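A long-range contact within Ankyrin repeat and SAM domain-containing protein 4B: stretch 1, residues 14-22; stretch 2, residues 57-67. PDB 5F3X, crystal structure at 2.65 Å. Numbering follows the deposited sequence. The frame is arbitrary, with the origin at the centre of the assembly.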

# COMPACT_ATOMS: atom_id res chain seq x y z
N VAL B 14 -15.44 -7.91 -1.35
CA VAL B 14 -14.14 -8.00 -2.01
C VAL B 14 -13.61 -9.41 -1.88
O VAL B 14 -13.09 -10.00 -2.84
CB VAL B 14 -13.13 -6.99 -1.42
CG1 VAL B 14 -11.82 -7.06 -2.20
CG2 VAL B 14 -13.68 -5.59 -1.44
N PHE B 15 -13.73 -9.99 -0.67
CA PHE B 15 -13.30 -11.35 -0.42
C PHE B 15 -13.91 -12.32 -1.44
O PHE B 15 -13.18 -12.93 -2.23
CB PHE B 15 -13.66 -11.75 1.01
CG PHE B 15 -13.20 -13.13 1.38
CD1 PHE B 15 -11.85 -13.38 1.58
CD2 PHE B 15 -14.10 -14.17 1.49
CE1 PHE B 15 -11.42 -14.65 1.90
CE2 PHE B 15 -13.67 -15.44 1.81
CZ PHE B 15 -12.33 -15.68 2.01
N LEU B 16 -15.24 -12.45 -1.46
CA LEU B 16 -15.88 -13.34 -2.43
C LEU B 16 -15.47 -13.00 -3.86
O LEU B 16 -15.21 -13.89 -4.67
CB LEU B 16 -17.40 -13.30 -2.29
CG LEU B 16 -17.94 -13.67 -0.91
CD1 LEU B 16 -19.44 -13.44 -0.84
CD2 LEU B 16 -17.58 -15.13 -0.54
N GLN B 17 -15.40 -11.70 -4.18
CA GLN B 17 -15.01 -11.27 -5.52
C GLN B 17 -13.66 -11.86 -5.92
O GLN B 17 -13.52 -12.45 -7.00
CB GLN B 17 -14.99 -9.75 -5.55
CG GLN B 17 -14.79 -9.15 -6.92
CD GLN B 17 -15.86 -9.55 -7.91
OE1 GLN B 17 -17.08 -9.54 -7.60
NE2 GLN B 17 -15.41 -9.92 -9.11
N SER B 18 -12.67 -11.72 -5.04
CA SER B 18 -11.34 -12.28 -5.29
C SER B 18 -11.37 -13.79 -5.59
O SER B 18 -10.47 -14.30 -6.26
CB SER B 18 -10.46 -12.03 -4.08
OG SER B 18 -10.95 -12.73 -2.94
N GLN B 19 -12.35 -14.52 -5.05
CA GLN B 19 -12.37 -15.98 -5.11
C GLN B 19 -13.27 -16.55 -6.19
O GLN B 19 -13.45 -17.77 -6.23
CB GLN B 19 -12.79 -16.57 -3.75
CG GLN B 19 -11.80 -16.31 -2.65
CD GLN B 19 -10.36 -16.66 -3.04
OE1 GLN B 19 -9.48 -15.80 -3.03
NE2 GLN B 19 -10.11 -17.93 -3.37
N HIS B 20 -13.88 -15.71 -7.02
CA HIS B 20 -14.93 -16.10 -7.97
C HIS B 20 -16.18 -16.59 -7.26
O HIS B 20 -16.96 -17.37 -7.82
CB HIS B 20 -14.43 -17.15 -8.96
CG HIS B 20 -13.65 -16.58 -10.10
ND1 HIS B 20 -14.22 -15.73 -11.03
CD2 HIS B 20 -12.36 -16.74 -10.48
CE1 HIS B 20 -13.30 -15.38 -11.92
NE2 HIS B 20 -12.17 -15.98 -11.61
N LEU B 21 -16.37 -16.19 -6.01
CA LEU B 21 -17.50 -16.64 -5.21
C LEU B 21 -18.61 -15.61 -5.13
O LEU B 21 -19.51 -15.74 -4.29
CB LEU B 21 -17.03 -17.06 -3.82
CG LEU B 21 -16.15 -18.30 -4.05
CD1 LEU B 21 -15.49 -18.76 -2.79
CD2 LEU B 21 -16.96 -19.43 -4.69
N GLU B 22 -18.52 -14.54 -5.93
CA GLU B 22 -19.44 -13.42 -5.84
C GLU B 22 -20.89 -13.86 -5.93
O GLU B 22 -21.77 -13.18 -5.40
CB GLU B 22 -19.14 -12.39 -6.94
CG GLU B 22 -19.47 -12.82 -8.37
CD GLU B 22 -18.25 -13.30 -9.15
OE1 GLU B 22 -17.19 -13.55 -8.53
OE2 GLU B 22 -18.37 -13.42 -10.39
N LYS B 57 -15.67 -26.20 -0.64
CA LYS B 57 -14.22 -26.40 -0.57
C LYS B 57 -13.47 -25.12 -0.94
O LYS B 57 -12.50 -24.76 -0.28
CB LYS B 57 -13.82 -27.55 -1.48
CG LYS B 57 -14.47 -28.91 -1.14
CD LYS B 57 -14.09 -29.44 0.25
CE LYS B 57 -15.16 -29.14 1.33
NZ LYS B 57 -14.57 -29.10 2.69
N LYS B 58 -13.92 -24.41 -1.99
CA LYS B 58 -13.23 -23.19 -2.38
C LYS B 58 -13.34 -22.13 -1.30
O LYS B 58 -12.34 -21.50 -0.94
CB LYS B 58 -13.79 -22.67 -3.71
CG LYS B 58 -13.23 -23.40 -4.94
CD LYS B 58 -14.17 -23.33 -6.14
CE LYS B 58 -13.58 -24.14 -7.29
NZ LYS B 58 -14.31 -23.88 -8.58
N VAL B 59 -14.54 -21.93 -0.75
CA VAL B 59 -14.72 -20.99 0.36
C VAL B 59 -13.81 -21.37 1.54
O VAL B 59 -13.10 -20.52 2.08
CB VAL B 59 -16.19 -20.92 0.81
CG1 VAL B 59 -16.32 -19.96 1.91
CG2 VAL B 59 -17.07 -20.45 -0.29
N LEU B 60 -13.83 -22.64 1.95
CA LEU B 60 -13.10 -22.95 3.18
C LEU B 60 -11.60 -22.92 2.94
O LEU B 60 -10.84 -22.54 3.84
CB LEU B 60 -13.54 -24.29 3.77
CG LEU B 60 -15.01 -24.33 4.25
CD1 LEU B 60 -15.71 -25.67 3.95
CD2 LEU B 60 -15.11 -23.98 5.72
N SER B 61 -11.17 -23.27 1.74
CA SER B 61 -9.77 -23.10 1.39
C SER B 61 -9.35 -21.65 1.56
O SER B 61 -8.34 -21.35 2.20
CB SER B 61 -9.54 -23.57 -0.04
OG SER B 61 -8.27 -23.19 -0.53
N ALA B 62 -10.16 -20.73 1.02
CA ALA B 62 -9.84 -19.31 1.09
C ALA B 62 -9.87 -18.80 2.52
O ALA B 62 -9.03 -17.97 2.91
CB ALA B 62 -10.82 -18.51 0.23
N ILE B 63 -10.84 -19.26 3.31
CA ILE B 63 -10.94 -18.86 4.71
C ILE B 63 -9.71 -19.31 5.47
O ILE B 63 -9.21 -18.61 6.36
CB ILE B 63 -12.23 -19.45 5.32
CG1 ILE B 63 -13.45 -18.74 4.74
CG2 ILE B 63 -12.21 -19.39 6.85
CD1 ILE B 63 -14.73 -19.56 4.87
N ASP B 64 -9.21 -20.49 5.14
CA ASP B 64 -8.12 -21.04 5.92
C ASP B 64 -6.78 -20.39 5.55
O ASP B 64 -5.95 -20.13 6.43
CB ASP B 64 -8.07 -22.54 5.72
CG ASP B 64 -6.85 -23.16 6.32
OD1 ASP B 64 -6.86 -23.38 7.56
OD2 ASP B 64 -5.88 -23.38 5.56
N LYS B 65 -6.57 -20.13 4.25
CA LYS B 65 -5.41 -19.36 3.82
C LYS B 65 -5.36 -18.02 4.54
O LYS B 65 -4.30 -17.60 5.02
CB LYS B 65 -5.46 -19.17 2.30
CG LYS B 65 -5.44 -20.46 1.52
CD LYS B 65 -4.98 -20.31 0.09
CE LYS B 65 -4.63 -21.71 -0.45
NZ LYS B 65 -3.88 -21.76 -1.76
N ARG B 66 -6.51 -17.34 4.64
CA ARG B 66 -6.57 -16.03 5.28
C ARG B 66 -6.33 -16.12 6.79
O ARG B 66 -5.64 -15.26 7.35
CB ARG B 66 -7.92 -15.37 5.02
CG ARG B 66 -8.18 -14.04 5.80
CD ARG B 66 -9.56 -13.47 5.42
NE ARG B 66 -9.85 -12.11 5.86
CZ ARG B 66 -9.50 -11.02 5.19
NH1 ARG B 66 -8.80 -11.14 4.06
NH2 ARG B 66 -9.82 -9.83 5.63
N LYS B 67 -6.94 -17.09 7.46
CA LYS B 67 -6.73 -17.23 8.90
C LYS B 67 -5.25 -17.46 9.20
O LYS B 67 -4.72 -16.96 10.21
CB LYS B 67 -7.55 -18.39 9.46
CG LYS B 67 -9.04 -18.14 9.61
CD LYS B 67 -9.63 -19.07 10.67
CE LYS B 67 -11.08 -19.43 10.37
NZ LYS B 67 -11.39 -20.87 10.77

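Residues 57-67 are helical throughout, whereas stretch 1 is the end of a helix (14-18) and the turn that follows. The two helix axes cross at 118° and come no closer than 11.2 Å. Across the stretches, Q19 CA and A62 CA lie 7.5 Å apart, and L21 CA and V59 CA 7.6 Å. H20 is the first residue to leave helical phi/psi; its phi is positive, and the chain forms a Schellman motif. There, L21 N bonds back to L16 O at 2.9 Å. The CA-to-CB bond of L21 points toward stretch 2.

Along stretch 2, K58 comes first, with K58 CB 4.4 Å from L21 CD1, but its amine end leads away. V59 CG2 packs against L21 CD1 at 3.4 Å, a tight apolar contact between buried side chains. A62 points toward stretch 1, and its small methyl meets two residues. A62 CB is 3.7 Å from F15 CZ and 3.7 Å from Q19 NE2. The Q19 contact is van der Waals, since a methyl cannot accept a hydrogen bond. I63 N lies at the edge of the F15 ring, 4.1 Å from F15 CZ; I63 CG1 is 4.3 Å from the same atom. One turn beyond A62, R66 lays its aliphatic CD 4.2 Å from F15 CE1, while its guanidinium is hydrogen-bonded elsewhere in the structure. No hydrogen bond joins the stretches; the contact is mainly apolar packing.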